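PDB 3V5C: mandelate racemase/muconate lactonizing protein from Paenibacillus sp., which probably catalyses the dehydration of galacturonate, as a magnesium-binding lyase of the enolase fold. Local coordinates for residues 160-168 with 350-358; 125-133 with 326-337. The protein carries 1 engineered substitution. All coordinates share one frame; numbering follows the deposited sequence.

Interaction 1: residues 160-168 with 350-358; sequences YAKGQRHFK and YRIENGEIH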
loop_
_atom_site.group_PDB
_atom_site.type_symbol
_atom_site.label_atom_id
_atom_site.label_comp_id
_atom_site.label_asym_id
_atom_site.label_seq_id
_atom_site.Cartn_x
_atom_site.Cartn_y
_atom_site.Cartn_z
ATOM N N TYR A 160 -17.275 -1.350 7.249
ATOM C CA TYR A 160 -17.605 -0.406 8.297
ATOM C C TYR A 160 -17.716 -1.127 9.639
ATOM O O TYR A 160 -17.221 -0.643 10.647
ATOM C CB TYR A 160 -18.934 0.298 7.983
ATOM C CG TYR A 160 -19.254 1.460 8.902
ATOM C CD1 TYR A 160 -19.866 1.250 10.127
ATOM C CD2 TYR A 160 -18.954 2.769 8.531
ATOM C CE1 TYR A 160 -20.170 2.301 10.963
ATOM C CE2 TYR A 160 -19.249 3.831 9.362
ATOM C CZ TYR A 160 -19.858 3.587 10.585
ATOM O OH TYR A 160 -20.167 4.627 11.436
ATOM N N ALA A 161 -18.367 -2.289 9.642
ATOM C CA ALA A 161 -18.508 -3.056 10.879
ATOM C C ALA A 161 -17.173 -3.562 11.418
ATOM O O ALA A 161 -17.058 -3.873 12.591
ATOM C CB ALA A 161 -19.469 -4.217 10.684
ATOM N N LYS A 162 -16.169 -3.660 10.552
ATOM C CA LYS A 162 -14.823 -4.024 10.992
ATOM C C LYS A 162 -13.908 -2.812 11.209
ATOM O O LYS A 162 -12.679 -2.944 11.229
ATOM C CB LYS A 162 -14.197 -5.018 10.007
ATOM C CG LYS A 162 -14.965 -6.344 9.901
ATOM C CD LYS A 162 -14.232 -7.369 9.021
ATOM C CE LYS A 162 -14.367 -7.039 7.537
ATOM N NZ LYS A 162 -13.847 -8.166 6.687
ATOM N N GLY A 163 -14.505 -1.637 11.381
ATOM C CA GLY A 163 -13.763 -0.446 11.750
ATOM C C GLY A 163 -13.403 0.502 10.621
ATOM O O GLY A 163 -12.781 1.531 10.872
ATOM N N GLN A 164 -13.775 0.176 9.387
ATOM C CA GLN A 164 -13.423 1.044 8.254
ATOM C C GLN A 164 -14.375 2.241 8.193
ATOM O O GLN A 164 -15.580 2.078 8.421
ATOM C CB GLN A 164 -13.475 0.283 6.926
ATOM C CG GLN A 164 -12.472 -0.875 6.805
ATOM C CD GLN A 164 -11.016 -0.426 6.818
ATOM O OE1 GLN A 164 -10.684 0.684 6.389
ATOM N NE2 GLN A 164 -10.140 -1.294 7.319
ATOM N N ARG A 165 -13.843 3.430 7.905
ATOM C CA ARG A 165 -14.663 4.635 7.773
ATOM C C ARG A 165 -14.485 5.327 6.418
ATOM O O ARG A 165 -15.284 6.189 6.029
ATOM C CB ARG A 165 -14.345 5.622 8.908
ATOM C CG ARG A 165 -14.701 5.087 10.303
ATOM C CD ARG A 165 -16.218 4.931 10.465
ATOM N NE ARG A 165 -16.607 4.423 11.789
ATOM C CZ ARG A 165 -16.801 3.134 12.070
ATOM N NH1 ARG A 165 -16.626 2.198 11.134
ATOM N NH2 ARG A 165 -17.171 2.771 13.299
ATOM N N HIS A 166 -13.417 4.953 5.721
ATOM C CA HIS A 166 -13.053 5.563 4.442
ATOM C C HIS A 166 -12.950 4.484 3.401
ATOM O O HIS A 166 -12.493 3.373 3.702
ATOM C CB HIS A 166 -11.710 6.268 4.607
ATOM C CG HIS A 166 -11.653 7.108 5.839
ATOM N ND1 HIS A 166 -12.501 8.174 6.042
ATOM C CD2 HIS A 166 -10.884 7.020 6.950
ATOM C CE1 HIS A 166 -12.250 8.716 7.218
ATOM N NE2 HIS A 166 -11.266 8.044 7.786
ATOM N N PHE A 167 -13.339 4.815 2.170
ATOM C CA PHE A 167 -13.541 3.780 1.162
ATOM C C PHE A 167 -13.042 4.188 -0.210
ATOM O O PHE A 167 -13.314 5.292 -0.662
ATOM C CB PHE A 167 -15.032 3.424 1.080
ATOM C CG PHE A 167 -15.603 2.928 2.379
ATOM C CD1 PHE A 167 -16.148 3.820 3.298
ATOM C CD2 PHE A 167 -15.566 1.573 2.693
ATOM C CE1 PHE A 167 -16.670 3.356 4.536
ATOM C CE2 PHE A 167 -16.080 1.102 3.915
ATOM C CZ PHE A 167 -16.628 1.997 4.831
ATOM N N LYS A 168 -12.340 3.270 -0.872
ATOM C CA LYS A 168 -11.933 3.494 -2.253
ATOM C C LYS A 168 -12.754 2.594 -3.143
ATOM O O LYS A 168 -12.748 1.373 -3.005
ATOM C CB LYS A 168 -10.438 3.245 -2.478
ATOM C CG LYS A 168 -10.009 3.687 -3.886
ATOM C CD LYS A 168 -8.494 3.825 -4.007
ATOM C CE LYS A 168 -7.823 2.464 -4.200
ATOM N NZ LYS A 168 -6.311 2.654 -4.344
ATOM N N TYR A 350 -1.993 -5.784 15.324
ATOM C CA TYR A 350 -2.628 -4.639 14.682
ATOM C C TYR A 350 -4.140 -4.717 14.842
ATOM O O TYR A 350 -4.717 -5.802 14.831
ATOM C CB TYR A 350 -2.327 -4.629 13.179
ATOM C CG TYR A 350 -0.884 -4.341 12.812
ATOM C CD1 TYR A 350 0.108 -5.316 12.940
ATOM C CD2 TYR A 350 -0.526 -3.103 12.294
ATOM C CE1 TYR A 350 1.429 -5.053 12.584
ATOM C CE2 TYR A 350 0.790 -2.834 11.940
ATOM C CZ TYR A 350 1.761 -3.810 12.086
ATOM O OH TYR A 350 3.067 -3.524 11.723
ATOM N N ARG A 351 -4.787 -3.562 14.967
ATOM C CA ARG A 351 -6.240 -3.535 14.941
ATOM C C ARG A 351 -6.762 -2.306 14.203
ATOM O O ARG A 351 -6.061 -1.292 14.092
ATOM C CB ARG A 351 -6.804 -3.617 16.359
ATOM C CG ARG A 351 -6.359 -2.495 17.265
ATOM C CD ARG A 351 -6.905 -2.666 18.694
ATOM N NE ARG A 351 -6.692 -1.447 19.465
ATOM C CZ ARG A 351 -7.560 -0.443 19.515
ATOM N NH1 ARG A 351 -8.707 -0.528 18.855
ATOM N NH2 ARG A 351 -7.288 0.642 20.227
ATOM N N ILE A 352 -7.980 -2.418 13.676
ATOM C CA ILE A 352 -8.650 -1.310 12.996
ATOM C C ILE A 352 -9.773 -0.754 13.868
ATOM O O ILE A 352 -10.582 -1.512 14.422
ATOM C CB ILE A 352 -9.296 -1.736 11.654
ATOM C CG1 ILE A 352 -8.312 -2.495 10.757
ATOM C CG2 ILE A 352 -9.893 -0.518 10.944
ATOM C CD1 ILE A 352 -7.031 -1.750 10.484
ATOM N N GLU A 353 -9.829 0.561 13.992
ATOM C CA GLU A 353 -10.890 1.196 14.765
ATOM C C GLU A 353 -11.111 2.597 14.218
ATOM O O GLU A 353 -10.165 3.358 14.024
ATOM C CB GLU A 353 -10.538 1.226 16.262
ATOM C CG GLU A 353 -11.598 1.879 17.144
ATOM C CD GLU A 353 -11.151 2.033 18.602
ATOM O OE1 GLU A 353 -10.477 1.125 19.127
ATOM O OE2 GLU A 353 -11.474 3.068 19.223
ATOM N N ASN A 354 -12.363 2.926 13.928
ATOM C CA ASN A 354 -12.704 4.276 13.498
ATOM C C ASN A 354 -11.850 4.827 12.359
ATOM O O ASN A 354 -11.421 5.983 12.387
ATOM C CB ASN A 354 -12.701 5.230 14.691
ATOM C CG ASN A 354 -13.818 4.923 15.673
ATOM O OD1 ASN A 354 -14.939 4.606 15.268
ATOM N ND2 ASN A 354 -13.519 5.005 16.966
ATOM N N GLY A 355 -11.588 3.977 11.368
ATOM C CA GLY A 355 -10.932 4.434 10.151
ATOM C C GLY A 355 -9.436 4.617 10.311
ATOM O O GLY A 355 -8.819 5.350 9.540
ATOM N N GLU A 356 -8.864 3.956 11.317
ATOM C CA GLU A 356 -7.426 4.011 11.574
ATOM C C GLU A 356 -6.885 2.629 11.912
ATOM O O GLU A 356 -7.566 1.806 12.565
ATOM C CB GLU A 356 -7.117 4.956 12.738
ATOM C CG GLU A 356 -7.661 6.382 12.569
ATOM C CD GLU A 356 -7.410 7.267 13.785
ATOM O OE1 GLU A 356 -7.784 6.869 14.909
ATOM O OE2 GLU A 356 -6.834 8.362 13.621
ATOM N N ILE A 357 -5.648 2.382 11.480
ATOM C CA ILE A 357 -4.932 1.182 11.872
ATOM C C ILE A 357 -4.022 1.501 13.049
ATOM O O ILE A 357 -3.255 2.470 13.015
ATOM C CB ILE A 357 -4.170 0.541 10.671
ATOM C CG1 ILE A 357 -3.483 -0.754 11.070
ATOM C CG2 ILE A 357 -3.149 1.514 10.049
ATOM C CD1 ILE A 357 -3.188 -1.679 9.869
ATOM N N HIS A 358 -4.148 0.714 14.115
ATOM C CA HIS A 358 -3.314 0.876 15.290
ATOM C C HIS A 358 -2.109 -0.038 15.173
ATOM O O HIS A 358 -2.238 -1.252 15.194
ATOM C CB HIS A 358 -4.121 0.569 16.558
ATOM C CG HIS A 358 -5.188 1.579 16.834
ATOM N ND1 HIS A 358 -5.183 2.376 17.958
ATOM C CD2 HIS A 358 -6.266 1.958 16.107
ATOM C CE1 HIS A 358 -6.227 3.186 17.924
ATOM N NE2 HIS A 358 -6.894 2.962 16.806
HETATM O O HOH W 1 -8.840 8.133 9.475
HETATM O O HOH W 2 -11.505 8.274 10.740
#

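Interaction 2: residues 125-133 with 326-337; sequences SLVVPCYDT and SAAVRNFEFVEY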
loop_
_atom_site.group_PDB
_atom_site.type_symbol
_atom_site.label_atom_id
_atom_site.label_comp_id
_atom_site.label_asym_id
_atom_site.label_seq_id
_atom_site.Cartn_x
_atom_site.Cartn_y
_atom_site.Cartn_z
ATOM N N SER A 125 1.466 6.081 21.018
ATOM C CA SER A 125 1.043 5.031 20.099
ATOM C C SER A 125 0.964 5.563 18.679
ATOM O O SER A 125 0.572 6.719 18.462
ATOM C CB SER A 125 -0.316 4.461 20.513
ATOM O OG SER A 125 -0.204 3.744 21.728
ATOM N N LEU A 126 1.325 4.709 17.721
ATOM C CA LEU A 126 1.209 5.031 16.307
ATOM C C LEU A 126 -0.144 4.585 15.783
ATOM O O LEU A 126 -0.431 3.393 15.701
ATOM C CB LEU A 126 2.320 4.373 15.487
ATOM C CG LEU A 126 2.313 4.811 14.019
ATOM C CD1 LEU A 126 2.328 6.330 13.910
ATOM C CD2 LEU A 126 3.470 4.202 13.267
ATOM N N VAL A 127 -0.962 5.564 15.431
ATOM C CA VAL A 127 -2.299 5.316 14.899
ATOM C C VAL A 127 -2.359 6.023 13.549
ATOM O O VAL A 127 -2.094 7.215 13.464
ATOM C CB VAL A 127 -3.394 5.879 15.860
ATOM C CG1 VAL A 127 -4.790 5.623 15.318
ATOM C CG2 VAL A 127 -3.246 5.263 17.266
ATOM N N VAL A 128 -2.705 5.284 12.495
ATOM C CA VAL A 128 -2.544 5.773 11.131
ATOM C C VAL A 128 -3.866 5.648 10.373
ATOM O O VAL A 128 -4.503 4.604 10.420
ATOM C CB VAL A 128 -1.459 4.933 10.389
ATOM C CG1 VAL A 128 -1.093 5.539 9.060
ATOM C CG2 VAL A 128 -0.202 4.798 11.244
ATOM N N PRO A 129 -4.283 6.708 9.672
ATOM C CA PRO A 129 -5.514 6.565 8.882
ATOM C C PRO A 129 -5.420 5.424 7.872
ATOM O O PRO A 129 -4.365 5.195 7.299
ATOM C CB PRO A 129 -5.610 7.904 8.138
ATOM C CG PRO A 129 -4.835 8.861 9.004
ATOM C CD PRO A 129 -3.696 8.053 9.552
ATOM N N CYS A 130 -6.515 4.711 7.654
ATOM C CA CYS A 130 -6.548 3.719 6.592
ATOM C C CYS A 130 -7.848 3.838 5.824
ATOM O O CYS A 130 -8.782 4.519 6.258
ATOM C CB CYS A 130 -6.436 2.303 7.147
ATOM S SG CYS A 130 -7.737 1.797 8.331
ATOM N N TYR A 131 -7.899 3.169 4.680
ATOM C CA TYR A 131 -9.127 3.098 3.908
ATOM C C TYR A 131 -9.324 1.710 3.357
ATOM O O TYR A 131 -8.383 0.940 3.188
ATOM C CB TYR A 131 -9.173 4.140 2.764
ATOM C CG TYR A 131 -8.213 3.920 1.597
ATOM C CD1 TYR A 131 -8.475 2.964 0.619
ATOM C CD2 TYR A 131 -7.074 4.697 1.457
ATOM C CE1 TYR A 131 -7.626 2.780 -0.452
ATOM C CE2 TYR A 131 -6.214 4.532 0.378
ATOM C CZ TYR A 131 -6.487 3.562 -0.567
ATOM O OH TYR A 131 -5.654 3.371 -1.638
ATOM N N ASP A 132 -10.588 1.384 3.122
ATOM C CA ASP A 132 -10.979 0.073 2.667
ATOM C C ASP A 132 -10.864 0.042 1.153
ATOM O O ASP A 132 -11.630 0.714 0.462
ATOM C CB ASP A 132 -12.429 -0.160 3.099
ATOM C CG ASP A 132 -12.947 -1.523 2.717
ATOM O OD1 ASP A 132 -12.261 -2.260 1.986
ATOM O OD2 ASP A 132 -14.081 -1.852 3.136
ATOM N N THR A 133 -9.917 -0.745 0.635
ATOM C CA THR A 133 -9.655 -0.771 -0.805
ATOM C C THR A 133 -10.390 -1.889 -1.573
ATOM O O THR A 133 -10.168 -2.068 -2.772
ATOM C CB THR A 133 -8.122 -0.892 -1.044
ATOM O OG1 THR A 133 -7.795 -0.454 -2.370
ATOM C CG2 THR A 133 -7.663 -2.331 -0.845
ATOM N N SER A 326 4.601 5.488 7.696
ATOM C CA SER A 326 3.934 6.746 7.991
ATOM C C SER A 326 4.694 7.598 8.993
ATOM O O SER A 326 4.583 8.819 8.944
ATOM C CB SER A 326 2.495 6.516 8.455
ATOM O OG SER A 326 2.480 6.046 9.782
ATOM N N ALA A 327 5.463 6.972 9.888
ATOM C CA ALA A 327 6.199 7.744 10.889
ATOM C C ALA A 327 7.347 8.558 10.298
ATOM O O ALA A 327 7.864 9.460 10.962
ATOM C CB ALA A 327 6.710 6.839 12.023
ATOM N N ALA A 328 7.742 8.245 9.064
ATOM C CA ALA A 328 8.876 8.914 8.416
ATOM C C ALA A 328 8.453 9.949 7.361
ATOM O O ALA A 328 9.309 10.577 6.732
ATOM C CB ALA A 328 9.795 7.876 7.783
ATOM N N VAL A 329 7.146 10.109 7.153
ATOM C CA VAL A 329 6.645 10.994 6.102
ATOM C C VAL A 329 5.593 11.913 6.689
ATOM O O VAL A 329 4.637 11.447 7.317
ATOM C CB VAL A 329 6.034 10.168 4.963
ATOM C CG1 VAL A 329 5.498 11.076 3.857
ATOM C CG2 VAL A 329 7.051 9.184 4.403
ATOM N N ARG A 330 5.782 13.216 6.524
ATOM C CA ARG A 330 4.876 14.177 7.119
ATOM C C ARG A 330 3.488 14.082 6.479
ATOM O O ARG A 330 2.482 13.938 7.177
ATOM C CB ARG A 330 5.404 15.615 7.013
ATOM C CG ARG A 330 4.439 16.617 7.659
ATOM C CD ARG A 330 4.967 18.050 7.696
ATOM N NE ARG A 330 5.061 18.630 6.358
ATOM C CZ ARG A 330 6.207 18.817 5.699
ATOM N NH1 ARG A 330 7.360 18.481 6.256
ATOM N NH2 ARG A 330 6.197 19.349 4.488
ATOM N N ASN A 331 3.446 14.179 5.153
ATOM C CA ASN A 331 2.174 14.229 4.448
ATOM C C ASN A 331 1.683 12.827 4.049
ATOM O O ASN A 331 1.275 12.600 2.929
ATOM C CB ASN A 331 2.286 15.130 3.212
ATOM C CG ASN A 331 2.516 16.598 3.562
ATOM O OD1 ASN A 331 2.192 17.058 4.650
ATOM N ND2 ASN A 331 3.072 17.344 2.608
ATOM N N PHE A 332 1.702 11.902 4.995
ATOM C CA PHE A 332 1.259 10.536 4.742
ATOM C C PHE A 332 -0.261 10.530 4.830
ATOM O O PHE A 332 -0.837 10.975 5.833
ATOM C CB PHE A 332 1.834 9.578 5.803
ATOM C CG PHE A 332 1.521 8.145 5.532
ATOM C CD1 PHE A 332 0.342 7.583 6.000
ATOM C CD2 PHE A 332 2.393 7.363 4.801
ATOM C CE1 PHE A 332 0.043 6.263 5.732
ATOM C CE2 PHE A 332 2.101 6.038 4.542
ATOM C CZ PHE A 332 0.924 5.493 5.025
ATOM N N GLU A 333 -0.909 10.023 3.783
ATOM C CA GLU A 333 -2.365 10.067 3.689
ATOM C C GLU A 333 -3.070 8.888 4.376
ATOM O O GLU A 333 -3.817 9.084 5.337
ATOM C CB GLU A 333 -2.772 10.141 2.203
ATOM C CG GLU A 333 -2.437 11.466 1.565
ATOM C CD GLU A 333 -3.379 12.563 1.988
ATOM O OE1 GLU A 333 -4.613 12.350 1.956
ATOM O OE2 GLU A 333 -2.886 13.637 2.358
ATOM N N PHE A 334 -2.861 7.680 3.862
ATOM C CA PHE A 334 -3.606 6.508 4.320
ATOM C C PHE A 334 -2.816 5.235 4.093
ATOM O O PHE A 334 -2.060 5.134 3.128
ATOM C CB PHE A 334 -4.869 6.295 3.481
ATOM C CG PHE A 334 -5.953 7.300 3.687
ATOM C CD1 PHE A 334 -6.837 7.168 4.743
ATOM C CD2 PHE A 334 -6.161 8.300 2.755
ATOM C CE1 PHE A 334 -7.858 8.069 4.920
ATOM C CE2 PHE A 334 -7.187 9.211 2.930
ATOM C CZ PHE A 334 -8.041 9.086 4.009
ATOM N N VAL A 335 -3.045 4.249 4.950
ATOM C CA VAL A 335 -2.705 2.866 4.658
ATOM C C VAL A 335 -3.826 2.271 3.775
ATOM O O VAL A 335 -5.002 2.333 4.127
ATOM C CB VAL A 335 -2.574 2.074 5.973
ATOM C CG1 VAL A 335 -2.441 0.577 5.698
ATOM C CG2 VAL A 335 -1.372 2.574 6.758
ATOM N N GLU A 336 -3.461 1.698 2.627
ATOM C CA GLU A 336 -4.431 1.026 1.754
ATOM C C GLU A 336 -4.700 -0.377 2.307
ATOM O O GLU A 336 -3.826 -1.248 2.258
ATOM C CB GLU A 336 -3.887 0.965 0.314
ATOM C CG GLU A 336 -4.834 0.295 -0.649
ATOM C CD GLU A 336 -4.503 0.514 -2.111
ATOM O OE1 GLU A 336 -3.389 0.990 -2.431
ATOM O OE2 GLU A 336 -5.373 0.185 -2.958
ATOM N N TYR A 337 -5.910 -0.595 2.839
ATOM C CA TYR A 337 -6.211 -1.804 3.623
ATOM C C TYR A 337 -7.103 -2.821 2.903
ATOM O O TYR A 337 -8.196 -2.473 2.434
ATOM C CB TYR A 337 -6.853 -1.436 4.965
ATOM C CG TYR A 337 -6.952 -2.608 5.896
ATOM C CD1 TYR A 337 -8.098 -3.399 5.932
ATOM C CD2 TYR A 337 -5.891 -2.957 6.723
ATOM C CE1 TYR A 337 -8.189 -4.484 6.777
ATOM C CE2 TYR A 337 -5.974 -4.043 7.578
ATOM C CZ TYR A 337 -7.129 -4.805 7.595
ATOM O OH TYR A 337 -7.230 -5.895 8.442
HETATM O O HOH W 3 -10.669 -4.124 3.250
#

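Interaction 1: residues 160-168 with 350-358
Arg165 has CG beside its backbone N and folds again at chi2 (-67°), a double bend that lays CB and CG along Gly355, with Arg165 CG 3.5 Å from Gly355 N, and brings the guanidinium back over Tyr160. There Arg165 NH1 donates 2.9 Å bonds to both Tyr160 O and Gln164 O, which fix the group's rotation, while the Tyr160 ring covers one face and Asn354 CA lies toward the rim of the other. The Asn354 side chain runs alongside in the same direction, its amide plane turned 70° from the guanidinium. Gly355 N donates a 2.8 Å hydrogen bond to Gly163 O, almost head-on (C=O...N angle 175°). Both glycines have positive phi: Gly163 is the C-prime residue of the Schellman motif ending helix 145-161, and Gly355 belongs to the type I' turn of hairpin 351-359. The hairpin tip thus docks on a helix-to-strand connection of the enolase barrel. Cutting Arg165 back to an alanine here is likely to open a gap between Tyr160 and Asn354 and deprive Tyr160 O and Gln164 O of this donor. Two waters bridge His166 NE2 to Gly355 O and Asn354 O, while His166 ND1 bonds to Lys203 N.

Interaction 2: residues 125-133 with 326-337
Tyr131 presents its ring edge to the face of Phe334 in an offset edge-to-face pair, with centroids 5.6 Å apart and planes at 79°; Tyr131 CD2 comes within 3.4 Å of Phe334 CB. The Tyr131 chi1 of 69° puts CG in the crowded position between backbone N and carbonyl carbon, swinging the ring over the neighbouring strand, where Glu336 CA forms a CH-pi contact with one face, 4.2 Å from the Tyr131 centroid. The Glu336 chain extends past this ring, its carboxylate plane 37° from it, until Glu336 OE2 accepts a hydrogen bond from Thr133 OG1, 2.6 Å away, on its anti lone pair. Beneath these side chains strands 126-135 and 335-337 pair in parallel, as in the barrel of the enolase fold, through the backbone hydrogen bonds Val335 N to Pro129 O, Tyr131 N to Val335 O, Tyr337 N to Tyr131 O and Thr133 N to Tyr337 O. Cys130, Val335 and Tyr337 project from the other face, with Cys130 CB 4.0 Å from Val335 CB. Farther back, Val128 CG1 touches Phe332 CE1 at 3.6 Å, the two side chains crossing at about a right angle. Lys168 NZ hydrogen-bonds to Tyr131 OH and forms a salt bridge with Glu336 OE2, and Cys312 N donates to Glu336 OE1. The buried carboxylate is therefore gripped at both oxygens, and Tyr131 OH, though 3.1 Å from Glu336 CD, is joined to it through the lysine rather than by a direct hydrogen bond.

From the N terminus the segments come in the order 125-133, 160-168, 326-337, 350-358, so the two contacts cross rather than nest. Interaction 2 closes a loop of 192 residues by setting strand 335-337 beside strand 126-135; interaction 1 closes one of 181 residues by bringing the hairpin 351-359 onto the turn after helix 145-161. Strand 126-135 is shared ground: it pairs in parallel with 167-170 and 335-337, and antiparallel with 356-359. The two contacts also touch directly, with probable hydrogen bonds from Ile357 N to Val128 O and from Asp132 N to His166 O. Together they join early and late strands of the barrel, consistent with its closing seam, to the hairpin.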